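Local coordinates for DUF1116 domain-containing protein (Enterococcus faecalis, PDB 3CLQ) that is of unknown function but belongs to the AllG family and is possibly related to a subunit of oxamate carbamoyltransferase, at residues B[12-17]-B[368-373]; B[293-298]-B[387-392]; B[372-377]-B[407-412]. All coordinates share one frame; numbering follows the deposited sequence.

Contact 1: B[12-17]-B[368-373]; sequences QANEEA and GIDVLK
Asn14 of helix 6-23 and Asp370, in the turn between strand 363-369 and helix 371-377, meet through one pair of atoms. Asn14 ND2 lies 3.2 Å from Asp370 OD1. The angle at the amide is poor, so this is a polar approach and not a hydrogen bond. The two side chains cross at about a right angle. Their amide and carboxylate planes are turned 66° apart, so the flat groups do not stack. Asn14 has CG anti to its carbonyl carbon (chi1 -67°), and the amide reaches out from the helix toward the turn. The first torsion of Asp370 (chi1 171°) puts its carboxylate beside its own carbonyl carbon, where OD2 can meet the amides of the next turn.

The carboxylate divides its work. OD1 faces Asn14, while OD2 turns back to its own chain. Leu372 N gives Asp370 OD2 a bond of 2.6 Å, and the oxygen is met nearly along its C-O axis. Lys373 N adds a weak bond to the same oxygen. Thr255 ties the two sides together: its N bonds to Asn14 OD1 and its OG1 to Asp370 OD2. Both touching residues are buried, and these bonds help to satisfy their polar groups. They also limit rotation of the amide and the carboxylate. The arrangement is an aspartate N-cap at the start of helix 371-377, with the asparagine of helix 6-23 beside its other carboxylate oxygen.

Contact 2: B[293-298]-B[387-392]; sequences AGYTQE and IAHKEP
Tyr295 makes the first meeting, with the ring of His389. Its CE2 lies 3.6 Å from His389 ND1, and that carbon sits at the edge of the imidazole, in its plane. The ring centroids are 5.7 Å apart and the planes stand at 76°. The pair is oblique. His389 has CG anti to its backbone N (chi1 -157°), which turns the imidazole so that ND1 meets Tyr295 CE2. The two side chains cross at about a right angle. Ile394 and Ile397 touch both side chains, so the pair has an apolar neighbourhood.

Further along, Thr296 N bonds to Asp299 OD1 within the loop. Glu298 then makes the second meeting, through its backbone. Lys390 NZ gives a weak hydrogen bond of 3.3 Å to Glu298 O. The lysine chain is extended beyond CG, and its CE also passes this oxygen. The end of the glutamate side chain leads away, so the lysine is joined here to a carbonyl and not to the carboxylate. Backbone bonds of Ala388 with Gly301 and of Lys390 with Asp299 lie close by. This is a surface contact between loops. It sets the loop after strand 280-283 against the turn of the beta hairpin formed by strands 383-388 and 396-402.

Contact 3: B[372-377]-B[407-412]; sequences LKVLET and NVFNEA
The Phe409 ring carries Val374 on one face. Val374 CG1 stands over its centre, 3.9 Å from the centroid and 13° off the ring normal, which makes a CH-pi contact. This is a helix-helix crossing between helix 371-377 and helix 407-419. The short segments run at 119° to each other, and their axes come within 9.6 Å.

Both methyl groups of Val374 touch Phe409. CG1 is anti to the backbone N (chi1 177°) and sits over the face. CG2 stands on the same side but outside the rim, 3.8 Å from Phe409 CE1. The side chains of Val374 and Phe409 cross at about a right angle. Phe409 has CG anti to its carbonyl carbon, and its ring extends from its helix toward helix 371-377. Both residues are buried. Pro381 and Pro404 also touch the phenylalanine, while Ile347 and Leu380 touch the valine.

Leu375 closes the more exposed side. It is the residue nearest Phe409 by backbone, with Leu375 CA 7.1 Å from Phe409 CA. Its CD1 serves two partners. One is Phe409 CB, at 4.0 Å. The other is the amide end of Asn410. Leu413, one turn further along the second helix, touches Leu375 as well. No hydrogen bond joins the two segments.

Some polar groups bond within their own helix. Lys373 O accepts from Thr377 N and also from Thr377 OG1, the latter at 2.7 Å. Asn407 ND2 instead bonds outward to Thr281 O. Asn410 ND2 gives a weak hydrogen bond to Ala406 O, and the same nitrogen lies 3.6 Å from Leu375 CD1.

Overall arrangement
Contacts 1 and 3 are neighbours, with centres about 12 Å apart. Both use helix 371-377 and share Leu372 and Lys373. Contact 1 is buried and polar, at the capped start of that helix. Contact 3 is partly buried and mainly apolar, along its length. They touch where Val371 meets Ala412 and where Ile369 meets Val374. Contact 2 stands apart at the surface, its centre about 37 Å from that of contact 1 and about 31 Å from that of contact 3. It joins loops, with an aromatic pair and a weak bond. The chain links the regions directly, since strand 383-388 follows helix 371-377.

Contact 1: B[12-17]-B[368-373]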
loop_
_atom_site.group_PDB
_atom_site.type_symbol
_atom_site.label_atom_id
_atom_site.label_comp_id
_atom_site.label_asym_id
_atom_site.label_seq_id
_atom_site.Cartn_x
_atom_site.Cartn_y
_atom_site.Cartn_z
ATOM N N GLN B 12 16.768 27.800 19.960
ATOM C CA GLN B 12 15.464 28.423 19.763
ATOM C C GLN B 12 15.064 28.443 18.304
ATOM O O GLN B 12 13.932 28.112 17.961
ATOM C CB GLN B 12 15.451 29.841 20.292
ATOM C CG GLN B 12 15.361 29.928 21.801
ATOM C CD GLN B 12 15.943 31.223 22.336
ATOM O OE1 GLN B 12 16.516 31.248 23.424
ATOM N NE2 GLN B 12 15.813 32.305 21.564
ATOM N N ALA B 13 15.993 28.834 17.442
ATOM C CA ALA B 13 15.678 28.993 16.037
ATOM C C ALA B 13 15.369 27.646 15.389
ATOM O O ALA B 13 14.501 27.552 14.511
ATOM C CB ALA B 13 16.791 29.685 15.314
ATOM N N ASN B 14 16.070 26.601 15.816
ATOM C CA ASN B 14 15.831 25.294 15.237
ATOM C C ASN B 14 14.450 24.767 15.629
ATOM O O ASN B 14 13.769 24.143 14.826
ATOM C CB ASN B 14 16.959 24.316 15.591
ATOM C CG ASN B 14 18.296 24.699 14.943
ATOM O OD1 ASN B 14 18.523 25.858 14.586
ATOM N ND2 ASN B 14 19.190 23.720 14.804
ATOM N N GLU B 15 14.044 25.065 16.860
ATOM C CA GLU B 15 12.710 24.766 17.358
ATOM C C GLU B 15 11.598 25.347 16.473
ATOM O O GLU B 15 10.650 24.642 16.087
ATOM C CB GLU B 15 12.560 25.294 18.778
ATOM C CG GLU B 15 11.176 25.036 19.402
ATOM C CD GLU B 15 10.895 23.548 19.672
ATOM O OE1 GLU B 15 11.867 22.799 19.955
ATOM O OE2 GLU B 15 9.708 23.132 19.612
ATOM N N GLU B 16 11.718 26.640 16.174
ATOM C CA GLU B 16 10.770 27.341 15.311
ATOM C C GLU B 16 10.832 26.784 13.884
ATOM O O GLU B 16 9.794 26.485 13.283
ATOM C CB GLU B 16 11.004 28.865 15.369
ATOM C CG GLU B 16 10.130 29.763 14.450
ATOM C CD GLU B 16 8.594 29.476 14.507
ATOM O OE1 GLU B 16 8.106 28.793 15.447
ATOM O OE2 GLU B 16 7.858 29.939 13.592
ATOM N N ALA B 17 12.037 26.606 13.358
ATOM C CA ALA B 17 12.189 26.101 11.993
ATOM C C ALA B 17 11.618 24.702 11.817
ATOM O O ALA B 17 10.833 24.462 10.895
ATOM C CB ALA B 17 13.636 26.130 11.575
ATOM N N GLY B 368 14.887 17.612 10.381
ATOM C CA GLY B 368 15.661 18.806 10.632
ATOM C C GLY B 368 17.124 18.485 10.788
ATOM O O GLY B 368 17.673 18.570 11.890
ATOM N N ILE B 369 17.732 18.093 9.669
ATOM C CA ILE B 369 19.171 17.903 9.562
ATOM C C ILE B 369 19.863 19.173 9.956
ATOM O O ILE B 369 19.679 20.209 9.311
ATOM C CB ILE B 369 19.610 17.599 8.118
ATOM C CG1 ILE B 369 19.046 16.242 7.681
ATOM C CG2 ILE B 369 21.101 17.573 8.055
ATOM C CD1 ILE B 369 18.800 16.104 6.202
ATOM N N ASP B 370 20.662 19.083 11.009
ATOM C CA ASP B 370 21.257 20.230 11.625
ATOM C C ASP B 370 22.749 20.256 11.303
ATOM O O ASP B 370 23.519 19.381 11.729
ATOM C CB ASP B 370 21.018 20.156 13.128
ATOM C CG ASP B 370 21.791 21.202 13.899
ATOM O OD1 ASP B 370 21.407 21.470 15.056
ATOM O OD2 ASP B 370 22.784 21.767 13.366
ATOM N N VAL B 371 23.143 21.280 10.549
ATOM C CA VAL B 371 24.517 21.487 10.150
ATOM C C VAL B 371 25.512 21.224 11.277
ATOM O O VAL B 371 26.513 20.541 11.092
ATOM C CB VAL B 371 24.706 22.922 9.652
ATOM C CG1 VAL B 371 26.135 23.370 9.900
ATOM C CG2 VAL B 371 24.370 23.015 8.189
ATOM N N LEU B 372 25.221 21.772 12.446
ATOM C CA LEU B 372 26.128 21.720 13.583
ATOM C C LEU B 372 26.350 20.279 14.051
ATOM O O LEU B 372 27.461 19.877 14.371
ATOM C CB LEU B 372 25.519 22.549 14.714
ATOM C CG LEU B 372 26.348 23.269 15.776
ATOM C CD1 LEU B 372 27.229 24.341 15.169
ATOM C CD2 LEU B 372 25.402 23.895 16.786
ATOM N N LYS B 373 25.285 19.493 14.089
ATOM C CA LYS B 373 25.420 18.121 14.543
ATOM C C LYS B 373 26.066 17.227 13.484
ATOM O O LYS B 373 26.750 16.254 13.821
ATOM C CB LYS B 373 24.073 17.550 14.993
ATOM C CG LYS B 373 23.389 18.345 16.109
ATOM C CD LYS B 373 22.089 17.681 16.530
ATOM C CE LYS B 373 21.268 18.588 17.425
ATOM N NZ LYS B 373 19.865 18.129 17.469
#

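Contact 2: B[293-298]-B[387-392]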
loop_
_atom_site.group_PDB
_atom_site.type_symbol
_atom_site.label_atom_id
_atom_site.label_comp_id
_atom_site.label_asym_id
_atom_site.label_seq_id
_atom_site.Cartn_x
_atom_site.Cartn_y
_atom_site.Cartn_z
ATOM N N ALA B 293 21.601 -6.379 -14.133
ATOM C CA ALA B 293 22.431 -7.309 -14.917
ATOM C C ALA B 293 22.951 -6.677 -16.199
ATOM O O ALA B 293 22.266 -5.863 -16.818
ATOM C CB ALA B 293 21.667 -8.591 -15.234
ATOM N N GLY B 294 24.166 -7.053 -16.591
ATOM C CA GLY B 294 24.773 -6.524 -17.809
ATOM C C GLY B 294 25.317 -5.109 -17.652
ATOM O O GLY B 294 25.915 -4.560 -18.584
ATOM N N TYR B 295 25.106 -4.517 -16.479
ATOM C CA TYR B 295 25.679 -3.217 -16.162
ATOM C C TYR B 295 26.677 -3.289 -15.010
ATOM O O TYR B 295 26.646 -4.221 -14.203
ATOM C CB TYR B 295 24.574 -2.230 -15.826
ATOM C CG TYR B 295 23.863 -1.718 -17.041
ATOM C CD1 TYR B 295 22.534 -2.038 -17.289
ATOM C CD2 TYR B 295 24.527 -0.915 -17.952
ATOM C CE1 TYR B 295 21.884 -1.557 -18.418
ATOM C CE2 TYR B 295 23.893 -0.435 -19.076
ATOM C CZ TYR B 295 22.572 -0.756 -19.306
ATOM O OH TYR B 295 21.967 -0.264 -20.438
ATOM N N THR B 296 27.561 -2.301 -14.939
ATOM C CA THR B 296 28.556 -2.225 -13.875
ATOM C C THR B 296 28.790 -0.788 -13.440
ATOM O O THR B 296 28.468 0.146 -14.156
ATOM C CB THR B 296 29.907 -2.857 -14.276
ATOM O OG1 THR B 296 30.975 -2.146 -13.633
ATOM C CG2 THR B 296 30.117 -2.799 -15.792
ATOM N N GLN B 297 29.388 -0.626 -12.270
ATOM C CA GLN B 297 29.493 0.673 -11.606
ATOM C C GLN B 297 30.241 1.790 -12.380
ATOM O O GLN B 297 29.991 2.978 -12.157
ATOM C CB GLN B 297 30.028 0.451 -10.178
ATOM C CG GLN B 297 30.885 1.538 -9.603
ATOM C CD GLN B 297 30.113 2.767 -9.200
ATOM O OE1 GLN B 297 30.697 3.703 -8.679
ATOM N NE2 GLN B 297 28.803 2.781 -9.439
ATOM N N GLU B 298 31.127 1.434 -13.306
ATOM C CA GLU B 298 31.805 2.469 -14.092
ATOM C C GLU B 298 30.918 2.987 -15.203
ATOM O O GLU B 298 31.326 3.852 -15.968
ATOM C CB GLU B 298 33.127 1.983 -14.705
ATOM C CG GLU B 298 34.271 1.792 -13.719
ATOM C CD GLU B 298 34.250 0.409 -13.082
ATOM O OE1 GLU B 298 35.178 -0.389 -13.374
ATOM O OE2 GLU B 298 33.296 0.117 -12.315
ATOM N N ILE B 387 20.839 4.746 -9.307
ATOM C CA ILE B 387 22.045 4.998 -10.105
ATOM C C ILE B 387 21.716 5.064 -11.609
ATOM O O ILE B 387 21.010 4.215 -12.153
ATOM C CB ILE B 387 23.226 4.047 -9.741
ATOM C CG1 ILE B 387 22.970 2.624 -10.179
ATOM C CG2 ILE B 387 23.412 3.958 -8.232
ATOM C CD1 ILE B 387 23.827 1.652 -9.413
ATOM N N ALA B 388 22.192 6.111 -12.270
ATOM C CA ALA B 388 21.780 6.398 -13.635
ATOM C C ALA B 388 22.973 6.334 -14.564
ATOM O O ALA B 388 24.057 6.789 -14.211
ATOM C CB ALA B 388 21.146 7.772 -13.705
ATOM N N HIS B 389 22.784 5.790 -15.756
ATOM C CA HIS B 389 23.881 5.724 -16.717
ATOM C C HIS B 389 24.493 7.100 -16.997
ATOM O O HIS B 389 23.788 8.105 -17.057
ATOM C CB HIS B 389 23.409 5.094 -18.016
ATOM C CG HIS B 389 24.512 4.487 -18.818
ATOM N ND1 HIS B 389 24.681 3.124 -18.939
ATOM C CD2 HIS B 389 25.515 5.054 -19.529
ATOM C CE1 HIS B 389 25.736 2.876 -19.698
ATOM N NE2 HIS B 389 26.259 4.031 -20.069
ATOM N N LYS B 390 25.807 7.146 -17.163
ATOM C CA LYS B 390 26.489 8.414 -17.432
ATOM C C LYS B 390 26.197 8.898 -18.847
ATOM O O LYS B 390 26.413 10.060 -19.168
ATOM C CB LYS B 390 28.005 8.287 -17.226
ATOM C CG LYS B 390 28.711 7.550 -18.348
ATOM C CD LYS B 390 30.051 6.997 -17.899
ATOM C CE LYS B 390 30.602 5.999 -18.919
ATOM N NZ LYS B 390 32.037 5.656 -18.689
ATOM N N GLU B 391 25.708 7.994 -19.684
ATOM C CA GLU B 391 25.326 8.333 -21.047
ATOM C C GLU B 391 23.865 8.782 -21.110
ATOM O O GLU B 391 23.029 8.253 -20.382
ATOM C CB GLU B 391 25.548 7.129 -21.959
ATOM C CG GLU B 391 26.904 7.097 -22.600
ATOM C CD GLU B 391 26.927 7.889 -23.898
ATOM O OE1 GLU B 391 26.087 7.618 -24.788
ATOM O OE2 GLU B 391 27.779 8.788 -24.033
ATOM N N PRO B 392 23.557 9.760 -21.991
ATOM C CA PRO B 392 22.208 10.309 -22.118
ATOM C C PRO B 392 21.184 9.255 -22.496
ATOM O O PRO B 392 21.363 8.515 -23.460
ATOM C CB PRO B 392 22.348 11.319 -23.272
ATOM C CG PRO B 392 23.763 11.674 -23.287
ATOM C CD PRO B 392 24.479 10.406 -22.935
#

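Contact 3: B[372-377]-B[407-412]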
loop_
_atom_site.group_PDB
_atom_site.type_symbol
_atom_site.label_atom_id
_atom_site.label_comp_id
_atom_site.label_asym_id
_atom_site.label_seq_id
_atom_site.Cartn_x
_atom_site.Cartn_y
_atom_site.Cartn_z
ATOM N N LEU B 372 25.221 21.772 12.446
ATOM C CA LEU B 372 26.128 21.720 13.583
ATOM C C LEU B 372 26.350 20.279 14.051
ATOM O O LEU B 372 27.461 19.877 14.371
ATOM C CB LEU B 372 25.519 22.549 14.714
ATOM C CG LEU B 372 26.348 23.269 15.776
ATOM C CD1 LEU B 372 27.229 24.341 15.169
ATOM C CD2 LEU B 372 25.402 23.895 16.786
ATOM N N LYS B 373 25.285 19.493 14.089
ATOM C CA LYS B 373 25.420 18.121 14.543
ATOM C C LYS B 373 26.066 17.227 13.484
ATOM O O LYS B 373 26.750 16.254 13.821
ATOM C CB LYS B 373 24.073 17.550 14.993
ATOM C CG LYS B 373 23.389 18.345 16.109
ATOM C CD LYS B 373 22.089 17.681 16.530
ATOM C CE LYS B 373 21.268 18.588 17.425
ATOM N NZ LYS B 373 19.865 18.129 17.469
ATOM N N VAL B 374 25.872 17.543 12.207
ATOM C CA VAL B 374 26.549 16.771 11.186
ATOM C C VAL B 374 28.047 16.863 11.480
ATOM O O VAL B 374 28.773 15.876 11.411
ATOM C CB VAL B 374 26.217 17.268 9.762
ATOM C CG1 VAL B 374 27.005 16.475 8.722
ATOM C CG2 VAL B 374 24.712 17.158 9.496
ATOM N N LEU B 375 28.485 18.054 11.873
ATOM C CA LEU B 375 29.884 18.349 12.090
ATOM C C LEU B 375 30.466 17.710 13.337
ATOM O O LEU B 375 31.600 17.214 13.321
ATOM C CB LEU B 375 30.084 19.862 12.158
ATOM C CG LEU B 375 30.986 20.554 11.132
ATOM C CD1 LEU B 375 30.946 19.871 9.762
ATOM C CD2 LEU B 375 30.596 22.020 11.025
ATOM N N GLU B 376 29.728 17.737 14.436
ATOM C CA GLU B 376 30.336 17.278 15.674
ATOM C C GLU B 376 30.330 15.742 15.774
ATOM O O GLU B 376 31.211 15.148 16.360
ATOM C CB GLU B 376 29.738 17.994 16.897
ATOM C CG GLU B 376 28.557 17.299 17.560
ATOM C CD GLU B 376 28.926 16.535 18.858
ATOM O OE1 GLU B 376 29.867 16.951 19.592
ATOM O OE2 GLU B 376 28.242 15.521 19.148
ATOM N N THR B 377 29.357 15.106 15.153
ATOM C CA THR B 377 29.282 13.656 15.153
ATOM C C THR B 377 30.243 13.080 14.132
ATOM O O THR B 377 30.770 11.978 14.307
ATOM C CB THR B 377 27.894 13.200 14.714
ATOM O OG1 THR B 377 27.616 13.758 13.424
ATOM C CG2 THR B 377 26.836 13.659 15.703
ATOM N N ASN B 407 32.504 18.816 2.758
ATOM C CA ASN B 407 32.875 20.248 2.729
ATOM C C ASN B 407 31.665 21.170 2.825
ATOM O O ASN B 407 31.696 22.226 3.462
ATOM C CB ASN B 407 33.676 20.610 1.450
ATOM C CG ASN B 407 32.785 20.666 0.201
ATOM O OD1 ASN B 407 32.308 19.630 -0.280
ATOM N ND2 ASN B 407 32.523 21.879 -0.296
ATOM N N VAL B 408 30.601 20.769 2.164
ATOM C CA VAL B 408 29.445 21.624 2.053
ATOM C C VAL B 408 28.927 22.083 3.431
ATOM O O VAL B 408 28.475 23.218 3.581
ATOM C CB VAL B 408 28.386 20.941 1.173
ATOM C CG1 VAL B 408 27.090 20.712 1.932
ATOM C CG2 VAL B 408 28.213 21.721 -0.111
ATOM N N PHE B 409 29.051 21.211 4.434
ATOM C CA PHE B 409 28.659 21.524 5.811
ATOM C C PHE B 409 29.642 22.460 6.538
ATOM O O PHE B 409 29.228 23.385 7.240
ATOM C CB PHE B 409 28.454 20.229 6.591
ATOM C CG PHE B 409 27.329 19.386 6.049
ATOM C CD1 PHE B 409 26.039 19.507 6.554
ATOM C CD2 PHE B 409 27.547 18.496 5.009
ATOM C CE1 PHE B 409 25.008 18.744 6.047
ATOM C CE2 PHE B 409 26.513 17.722 4.501
ATOM C CZ PHE B 409 25.247 17.848 5.019
ATOM N N ASN B 410 30.938 22.217 6.372
ATOM C CA ASN B 410 31.959 23.130 6.883
ATOM C C ASN B 410 31.709 24.573 6.469
ATOM O O ASN B 410 31.790 25.482 7.289
ATOM C CB ASN B 410 33.339 22.717 6.391
ATOM C CG ASN B 410 33.879 21.517 7.116
ATOM O OD1 ASN B 410 34.885 21.616 7.802
ATOM N ND2 ASN B 410 33.213 20.372 6.981
ATOM N N GLU B 411 31.419 24.790 5.191
ATOM C CA GLU B 411 31.234 26.138 4.701
ATOM C C GLU B 411 29.990 26.720 5.358
ATOM O O GLU B 411 30.002 27.835 5.887
ATOM C CB GLU B 411 31.132 26.132 3.180
ATOM C CG GLU B 411 32.207 25.268 2.529
ATOM C CD GLU B 411 32.246 25.372 1.007
ATOM O OE1 GLU B 411 33.318 25.076 0.431
ATOM O OE2 GLU B 411 31.224 25.748 0.384
ATOM N N ALA B 412 28.922 25.940 5.353
ATOM C CA ALA B 412 27.703 26.314 6.059
ATOM C C ALA B 412 28.014 26.941 7.419
ATOM O O ALA B 412 27.634 28.078 7.697
ATOM C CB ALA B 412 26.867 25.123 6.245
#